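Local atomic coordinates of putative oxidoreductase (Bacteroides fragilis NCTC 9343, PDB entry 3FHL), a protein that probably acts as an NAD(P)-dependent oxidoreductase of the Gfo/Idh/MocA family, with a Rossmann-fold nucleotide-binding domain joined to an alpha/beta domain. Residues C[33-38]-C[58-63]; C[69-74]-C[90-95]; C[84-89]-C[115-120]. All coordinates share one frame; numbering follows the deposited sequence.

Contact 1 (C[33-38]-C[58-63]); sequences LYKIVE and KELTED
The ring of Tyr34 receives the carboxylate of Asp63 at its edge and Lys35 CG over one face, toward the rim. Asp63 OD2 lies near the ring plane, 3.2 Å from Tyr34 CE2, which makes this an edge contact. The two flat groups meet tip to tip with their planes turned 71° apart. Lys35 CG sits 3.9 Å above the ring plane, and Lys7 makes a cation-pi contact with the same ring. The CA-CB bond of Tyr34 points toward the 58-63 segment, and chi1 175° puts CG anti to the backbone N.

The same oxygen pairs with the ammonium of Lys35. Beyond CG the Lys35 chain is fully extended, and its NZ makes a very short salt bridge of 2.5 Å to Asp63 OD2, with NZ tilted 39° out of the carboxylate plane. A water continues the polar link, accepting from Lys35 NZ at 2.8 Å and donating to Glu59 O at 2.9 Å. Through this water the ammonium links the aspartate to Glu59 O, and it would be expected to favour the charged carboxylate. The other oxygen, Asp63 OD1, accepts from Glu65 N.

Nearer the backbone Leu60 CD2 packs on Lys35 CB at 3.7 Å, and further along the strand Val37 CG2 touches Leu60 CG at the same 3.7 Å, the two side chains crossing at a slant.

Strand 31-37 belongs to the parallel sheet of the Rossmann domain, bonded on one side to strand 6-10 and on the other to strand 52-54. Helix 58-61 is a short element of the connection leading to strand 68-71, and Leu60 also packs on Ile69 of that strand.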
# COMPACT_ATOMS: atom_id res chain seq x y z
N LEU C 33 -26.97 30.66 -14.99
CA LEU C 33 -26.68 29.79 -16.13
C LEU C 33 -27.32 30.45 -17.34
O LEU C 33 -28.47 30.16 -17.69
CB LEU C 33 -27.20 28.36 -15.91
CG LEU C 33 -26.87 27.29 -16.98
CD1 LEU C 33 -25.36 27.08 -17.21
CD2 LEU C 33 -27.56 25.96 -16.66
N TYR C 34 -26.55 31.34 -17.95
CA TYR C 34 -27.08 32.30 -18.91
C TYR C 34 -27.11 31.72 -20.32
O TYR C 34 -28.15 31.74 -20.98
CB TYR C 34 -26.30 33.62 -18.83
CG TYR C 34 -26.69 34.64 -19.87
CD1 TYR C 34 -28.02 35.07 -19.99
CD2 TYR C 34 -25.74 35.16 -20.75
CE1 TYR C 34 -28.39 36.00 -20.97
CE2 TYR C 34 -26.10 36.10 -21.72
CZ TYR C 34 -27.42 36.51 -21.83
OH TYR C 34 -27.78 37.43 -22.79
N LYS C 35 -25.97 31.18 -20.76
CA LYS C 35 -25.87 30.65 -22.11
C LYS C 35 -25.20 29.29 -22.18
O LYS C 35 -24.17 29.07 -21.56
CB LYS C 35 -25.15 31.64 -23.02
CG LYS C 35 -26.10 32.56 -23.74
CD LYS C 35 -25.37 33.56 -24.60
CE LYS C 35 -26.39 34.45 -25.26
NZ LYS C 35 -25.83 35.70 -25.84
N ILE C 36 -25.79 28.38 -22.96
CA ILE C 36 -25.22 27.04 -23.16
C ILE C 36 -24.96 26.79 -24.65
O ILE C 36 -25.87 26.91 -25.47
CB ILE C 36 -26.14 25.92 -22.57
CG1 ILE C 36 -26.36 26.13 -21.06
CG2 ILE C 36 -25.56 24.54 -22.83
CD1 ILE C 36 -27.52 25.33 -20.48
N VAL C 37 -23.72 26.46 -24.99
CA VAL C 37 -23.41 26.01 -26.34
C VAL C 37 -23.91 24.58 -26.58
O VAL C 37 -23.48 23.62 -25.91
CB VAL C 37 -21.91 26.06 -26.66
CG1 VAL C 37 -21.65 25.68 -28.12
CG2 VAL C 37 -21.35 27.43 -26.37
N GLU C 38 -24.83 24.45 -27.52
CA GLU C 38 -25.21 23.16 -28.07
C GLU C 38 -25.13 23.35 -29.58
O GLU C 38 -25.87 24.16 -30.14
CB GLU C 38 -26.62 22.78 -27.64
CG GLU C 38 -26.78 22.48 -26.15
CD GLU C 38 -28.05 21.70 -25.85
OE1 GLU C 38 -28.90 22.21 -25.09
OE2 GLU C 38 -28.20 20.57 -26.38
N LYS C 58 -17.73 30.92 -29.99
CA LYS C 58 -17.52 32.35 -30.28
C LYS C 58 -18.68 33.24 -29.76
O LYS C 58 -18.46 34.36 -29.32
CB LYS C 58 -17.32 32.56 -31.79
CG LYS C 58 -16.67 33.88 -32.17
CD LYS C 58 -16.84 34.19 -33.66
CE LYS C 58 -15.58 33.85 -34.46
NZ LYS C 58 -14.48 34.84 -34.25
N GLU C 59 -19.90 32.71 -29.79
CA GLU C 59 -21.07 33.40 -29.25
C GLU C 59 -21.03 33.57 -27.73
O GLU C 59 -21.77 34.39 -27.17
CB GLU C 59 -22.36 32.72 -29.70
CG GLU C 59 -22.67 32.96 -31.17
CD GLU C 59 -23.81 32.10 -31.67
OE1 GLU C 59 -24.99 32.49 -31.49
OE2 GLU C 59 -23.52 31.03 -32.25
N LEU C 60 -20.18 32.80 -27.05
CA LEU C 60 -19.92 33.05 -25.64
C LEU C 60 -18.89 34.13 -25.48
O LEU C 60 -19.08 35.04 -24.68
CB LEU C 60 -19.42 31.79 -24.90
CG LEU C 60 -20.35 30.59 -24.77
CD1 LEU C 60 -19.70 29.54 -23.83
CD2 LEU C 60 -21.69 31.02 -24.25
N THR C 61 -17.78 34.01 -26.21
CA THR C 61 -16.65 34.92 -26.02
C THR C 61 -16.97 36.34 -26.49
O THR C 61 -16.41 37.31 -25.98
CB THR C 61 -15.36 34.43 -26.72
OG1 THR C 61 -15.58 34.30 -28.13
CG2 THR C 61 -14.92 33.09 -26.18
N GLU C 62 -17.89 36.45 -27.45
CA GLU C 62 -18.27 37.76 -27.99
C GLU C 62 -19.44 38.39 -27.26
O GLU C 62 -19.83 39.51 -27.58
CB GLU C 62 -18.57 37.66 -29.47
CG GLU C 62 -17.35 37.54 -30.36
CD GLU C 62 -17.70 37.35 -31.83
OE1 GLU C 62 -18.90 37.13 -32.15
OE2 GLU C 62 -16.77 37.40 -32.67
N ASP C 63 -20.00 37.67 -26.29
CA ASP C 63 -21.13 38.18 -25.52
C ASP C 63 -20.64 39.17 -24.47
O ASP C 63 -19.96 38.77 -23.52
CB ASP C 63 -21.89 37.01 -24.89
CG ASP C 63 -23.19 37.43 -24.22
OD1 ASP C 63 -23.28 38.55 -23.67
OD2 ASP C 63 -24.14 36.63 -24.22
O HOH W 1 -26.15 38.96 -23.72
O HOH W 2 -24.32 35.43 -28.15

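Contact 2 (C[69-74]-C[90-95]); sequences IVVNTP and KNVVVE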
# COMPACT_ATOMS: atom_id res chain seq x y z
N ILE C 69 -16.80 32.02 -18.36
CA ILE C 69 -16.97 30.93 -19.30
C ILE C 69 -16.36 29.65 -18.72
O ILE C 69 -15.23 29.64 -18.25
CB ILE C 69 -16.36 31.26 -20.69
CG1 ILE C 69 -17.18 32.36 -21.38
CG2 ILE C 69 -16.33 30.01 -21.61
CD1 ILE C 69 -16.59 32.82 -22.71
N VAL C 70 -17.15 28.58 -18.74
CA VAL C 70 -16.71 27.25 -18.33
C VAL C 70 -16.34 26.45 -19.57
O VAL C 70 -17.23 26.07 -20.36
CB VAL C 70 -17.79 26.52 -17.49
CG1 VAL C 70 -17.31 25.11 -17.08
CG2 VAL C 70 -18.13 27.34 -16.25
N VAL C 71 -15.05 26.20 -19.74
CA VAL C 71 -14.52 25.47 -20.91
C VAL C 71 -14.52 23.96 -20.60
O VAL C 71 -13.64 23.44 -19.91
CB VAL C 71 -13.11 26.02 -21.32
CG1 VAL C 71 -12.48 25.22 -22.48
CG2 VAL C 71 -13.21 27.49 -21.71
N ASN C 72 -15.55 23.27 -21.10
CA ASN C 72 -15.70 21.83 -20.86
C ASN C 72 -15.97 21.07 -22.16
O ASN C 72 -16.72 20.08 -22.19
CB ASN C 72 -16.81 21.59 -19.83
CG ASN C 72 -18.17 22.02 -20.32
OD1 ASN C 72 -18.30 23.01 -21.04
ND2 ASN C 72 -19.19 21.27 -19.96
N THR C 73 -15.35 21.56 -23.23
CA THR C 73 -15.46 21.01 -24.58
C THR C 73 -14.47 19.83 -24.76
O THR C 73 -13.73 19.53 -23.81
CB THR C 73 -15.17 22.13 -25.60
OG1 THR C 73 -14.05 22.91 -25.16
CG2 THR C 73 -16.36 23.04 -25.76
N PRO C 74 -14.46 19.15 -25.94
CA PRO C 74 -13.45 18.09 -26.16
C PRO C 74 -12.01 18.56 -25.98
O PRO C 74 -11.69 19.71 -26.28
CB PRO C 74 -13.69 17.67 -27.61
CG PRO C 74 -15.13 17.96 -27.84
CD PRO C 74 -15.37 19.25 -27.10
N LYS C 90 -12.96 37.52 -20.58
CA LYS C 90 -13.82 36.76 -19.67
C LYS C 90 -13.00 36.01 -18.61
O LYS C 90 -11.87 35.63 -18.86
CB LYS C 90 -14.73 35.81 -20.47
CG LYS C 90 -15.37 36.42 -21.75
CD LYS C 90 -16.16 37.70 -21.47
CE LYS C 90 -16.58 38.44 -22.73
NZ LYS C 90 -16.54 39.94 -22.52
N ASN C 91 -13.58 35.83 -17.43
CA ASN C 91 -13.00 34.94 -16.42
C ASN C 91 -13.25 33.51 -16.90
O ASN C 91 -14.25 33.27 -17.60
CB ASN C 91 -13.62 35.16 -15.04
CG ASN C 91 -13.34 36.53 -14.48
OD1 ASN C 91 -12.21 36.85 -14.08
ND2 ASN C 91 -14.36 37.37 -14.46
N VAL C 92 -12.35 32.57 -16.58
CA VAL C 92 -12.39 31.24 -17.22
C VAL C 92 -12.22 30.05 -16.27
O VAL C 92 -11.32 30.05 -15.41
CB VAL C 92 -11.32 31.13 -18.38
CG1 VAL C 92 -11.31 29.74 -19.02
CG2 VAL C 92 -11.58 32.14 -19.47
N VAL C 93 -13.09 29.06 -16.42
CA VAL C 93 -12.87 27.73 -15.85
C VAL C 93 -12.52 26.75 -16.98
O VAL C 93 -13.23 26.69 -17.99
CB VAL C 93 -14.10 27.23 -15.06
CG1 VAL C 93 -14.03 25.72 -14.76
CG2 VAL C 93 -14.21 28.00 -13.78
N VAL C 94 -11.42 26.01 -16.82
CA VAL C 94 -11.10 24.94 -17.76
C VAL C 94 -11.18 23.58 -17.07
O VAL C 94 -10.69 23.39 -15.95
CB VAL C 94 -9.69 25.06 -18.40
CG1 VAL C 94 -9.63 24.26 -19.72
CG2 VAL C 94 -9.32 26.51 -18.66
N GLU C 95 -11.81 22.64 -17.75
CA GLU C 95 -11.77 21.24 -17.33
C GLU C 95 -10.45 20.61 -17.72
O GLU C 95 -9.81 21.02 -18.70
CB GLU C 95 -12.90 20.48 -17.99
CG GLU C 95 -14.15 20.53 -17.18
CD GLU C 95 -15.06 19.36 -17.46
OE1 GLU C 95 -15.11 18.90 -18.62
OE2 GLU C 95 -15.75 18.92 -16.51
O HOH W 3 -16.00 17.31 -21.39
O HOH W 4 -13.77 18.62 -20.85
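Val70 and Val93 each hold CG1 anti to the backbone N (chi1 179° and 166°). Their parallel pairing sets the two side chains side by side on one face of the sheet, and the matching torsions bring CG1 to CG1, 4.1 Å apart. Val71 and Val94 repeat the arrangement on the other face, again CG1 to CG1. There the second branch of Val71 is used as well: CG2 reaches back along the neighbouring strand to Val92 CG1, at 4.0 Å.

Four backbone hydrogen bonds bind the strands in parallel. Ile69 N donates to Asn91 O and Val93 N to Ile69 O; Val71 N then gives a short bond of 2.6 Å to Val93 O, and Glu95 N closes the ladder on Val71 O. These neighbours are the two strands of a beta-alpha-beta crossover of the Rossmann fold, connected by helix 78-87. That helix covers the face bearing Val92 and Val94, whereas Val70 and Val93 are covered by helix 309-320.

Beyond the ladder, at the C-terminal end of the strands, Asn72 CB packs against the Glu95 carboxylate, 3.4 Å from OE1, and Asn72 ND2 bonds to Ala12 O and Ser16 OG. Glu95, first residue of the Glu-Lys-Pro sequence characteristic of this family, bonds through OE2 to His21 NE2. A water lies 2.6 Å from Glu95 OE1 and within hydrogen-bonding distance of Thr73 O; which acceptors take its protons is not settled.

Contact 3 (C[84-89]-C[115-120]); sequences MALEAG and KGLMLS
Leu117 reaches from the turn before strand 119-122 onto the last turn of helix 78-87, touching Leu86 and Gly89. Its CB packs against Leu86 CD2 at 4.0 Å, the two leucines sliding past each other in opposite directions. CG stands anti to the carbonyl carbon (chi1 -61°), and from it the methyls part: CD1 presses on Leu86 O at 3.2 Å, while CD2 lies 3.5 Å from Gly89 O. The tip therefore covers backbone at the helix end, where Gly89 has positive phi and forms a Schellman motif. Deeper in, Leu86 CD1 meets Leu119 CD2 at 4.3 Å, and both leucines also pack on Val92 of strand 91-95 and on Ala112 of helix 102-115.

Lys115 approaches the same turn. Its CD passes within 3.4 Å of Leu86 O, and a bend at chi3 turns CE toward the helix end. NZ bonds to Leu86 O at 3.2 Å, in the carbonyl plane on a lone pair. NZ is closer still to Glu87 O, at 2.6 Å, but the angle is too poor for a hydrogen bond. Glu87 OE2 stands 4.0 Å from NZ, beyond salt-bridge range, and the two side chains cross at about a right angle. Gly116 closes the preceding helix with a second Schellman motif.

Leu86 O accepts from two donors, Gly89 N of its own turn and Lys115 NZ from the other segment. An ammonium set against the carbonyls of a helix C-terminus would be expected to interact favourably with the helix dipole, and the Glu87 carboxylate may add electrostatic attraction to the ammonium.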
# COMPACT_ATOMS: atom_id res chain seq x y z
N MET C 84 -9.09 32.15 -26.30
CA MET C 84 -10.10 33.00 -26.93
C MET C 84 -10.95 33.71 -25.88
O MET C 84 -11.22 34.91 -26.01
CB MET C 84 -11.02 32.17 -27.81
CG MET C 84 -10.56 31.96 -29.25
SD MET C 84 -11.78 30.94 -30.12
CE MET C 84 -13.26 31.96 -30.00
N ALA C 85 -11.35 32.96 -24.86
CA ALA C 85 -12.17 33.50 -23.77
C ALA C 85 -11.44 34.56 -22.95
O ALA C 85 -12.03 35.57 -22.59
CB ALA C 85 -12.69 32.37 -22.88
N LEU C 86 -10.16 34.33 -22.69
CA LEU C 86 -9.34 35.28 -21.94
C LEU C 86 -9.06 36.55 -22.76
O LEU C 86 -9.10 37.66 -22.22
CB LEU C 86 -8.02 34.65 -21.50
CG LEU C 86 -8.06 33.62 -20.36
CD1 LEU C 86 -6.70 32.94 -20.24
CD2 LEU C 86 -8.47 34.25 -19.04
N GLU C 87 -8.77 36.38 -24.04
CA GLU C 87 -8.49 37.51 -24.93
C GLU C 87 -9.74 38.39 -25.03
O GLU C 87 -9.64 39.62 -25.03
CB GLU C 87 -8.05 37.03 -26.32
CG GLU C 87 -7.06 37.96 -27.01
CD GLU C 87 -5.69 37.96 -26.35
OE1 GLU C 87 -4.92 36.99 -26.56
OE2 GLU C 87 -5.38 38.93 -25.62
N ALA C 88 -10.91 37.75 -25.04
CA ALA C 88 -12.20 38.44 -25.04
C ALA C 88 -12.59 39.07 -23.70
O ALA C 88 -13.66 39.67 -23.58
CB ALA C 88 -13.30 37.48 -25.50
N GLY C 89 -11.72 38.92 -22.70
CA GLY C 89 -11.89 39.56 -21.40
C GLY C 89 -12.76 38.83 -20.39
O GLY C 89 -13.25 39.45 -19.44
N LYS C 115 -4.02 40.35 -17.87
CA LYS C 115 -5.32 40.99 -18.02
C LYS C 115 -6.13 41.12 -16.73
O LYS C 115 -7.22 41.69 -16.76
CB LYS C 115 -6.15 40.27 -19.09
CG LYS C 115 -5.45 40.11 -20.43
CD LYS C 115 -6.41 39.66 -21.51
CE LYS C 115 -7.39 40.78 -21.85
NZ LYS C 115 -8.10 40.51 -23.12
N GLY C 116 -5.60 40.61 -15.62
CA GLY C 116 -6.31 40.60 -14.34
C GLY C 116 -7.57 39.73 -14.33
O GLY C 116 -8.57 40.07 -13.69
N LEU C 117 -7.51 38.62 -15.07
CA LEU C 117 -8.64 37.71 -15.20
C LEU C 117 -8.38 36.41 -14.42
O LEU C 117 -7.24 35.97 -14.31
CB LEU C 117 -8.90 37.39 -16.67
CG LEU C 117 -9.27 38.58 -17.58
CD1 LEU C 117 -9.30 38.14 -19.04
CD2 LEU C 117 -10.60 39.19 -17.16
N MET C 118 -9.45 35.82 -13.88
CA MET C 118 -9.38 34.52 -13.19
C MET C 118 -9.18 33.39 -14.20
O MET C 118 -9.88 33.32 -15.22
CB MET C 118 -10.66 34.28 -12.37
CG MET C 118 -10.60 33.03 -11.43
SD MET C 118 -12.23 32.45 -10.89
CE MET C 118 -12.83 31.77 -12.43
N LEU C 119 -8.21 32.52 -13.93
CA LEU C 119 -8.08 31.26 -14.68
C LEU C 119 -8.02 30.09 -13.70
O LEU C 119 -7.04 29.91 -12.98
CB LEU C 119 -6.84 31.27 -15.58
CG LEU C 119 -6.58 30.03 -16.45
CD1 LEU C 119 -7.74 29.75 -17.40
CD2 LEU C 119 -5.27 30.20 -17.21
N SER C 120 -9.10 29.31 -13.69
CA SER C 120 -9.29 28.18 -12.79
C SER C 120 -9.28 26.86 -13.56
O SER C 120 -9.73 26.80 -14.71
CB SER C 120 -10.63 28.33 -12.05
OG SER C 120 -10.95 27.19 -11.25

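All three contacts lie in the Rossmann domain and share its parallel sheet. Contacts 2 and 3 have centres about 10 Å apart and are joined through neighbouring strands: Val94 N to Ser120 O, 2.8 Å, and Ser120 N to Val92 O are probable hydrogen bonds. Contact 1 lies about 11 Å from contact 2, centre to centre, with Leu60 CB 3.7 Å from Ile69 CD1. Its centre is about 15 Å from that of contact 3, yet Thr61 CG2 reaches Ala85 CA at 3.7 Å. In Rossmann folds the dinucleotide binds at the C-terminal strand ends, so Asn72 and Glu95 of contact 2 probably lie near the cofactor site.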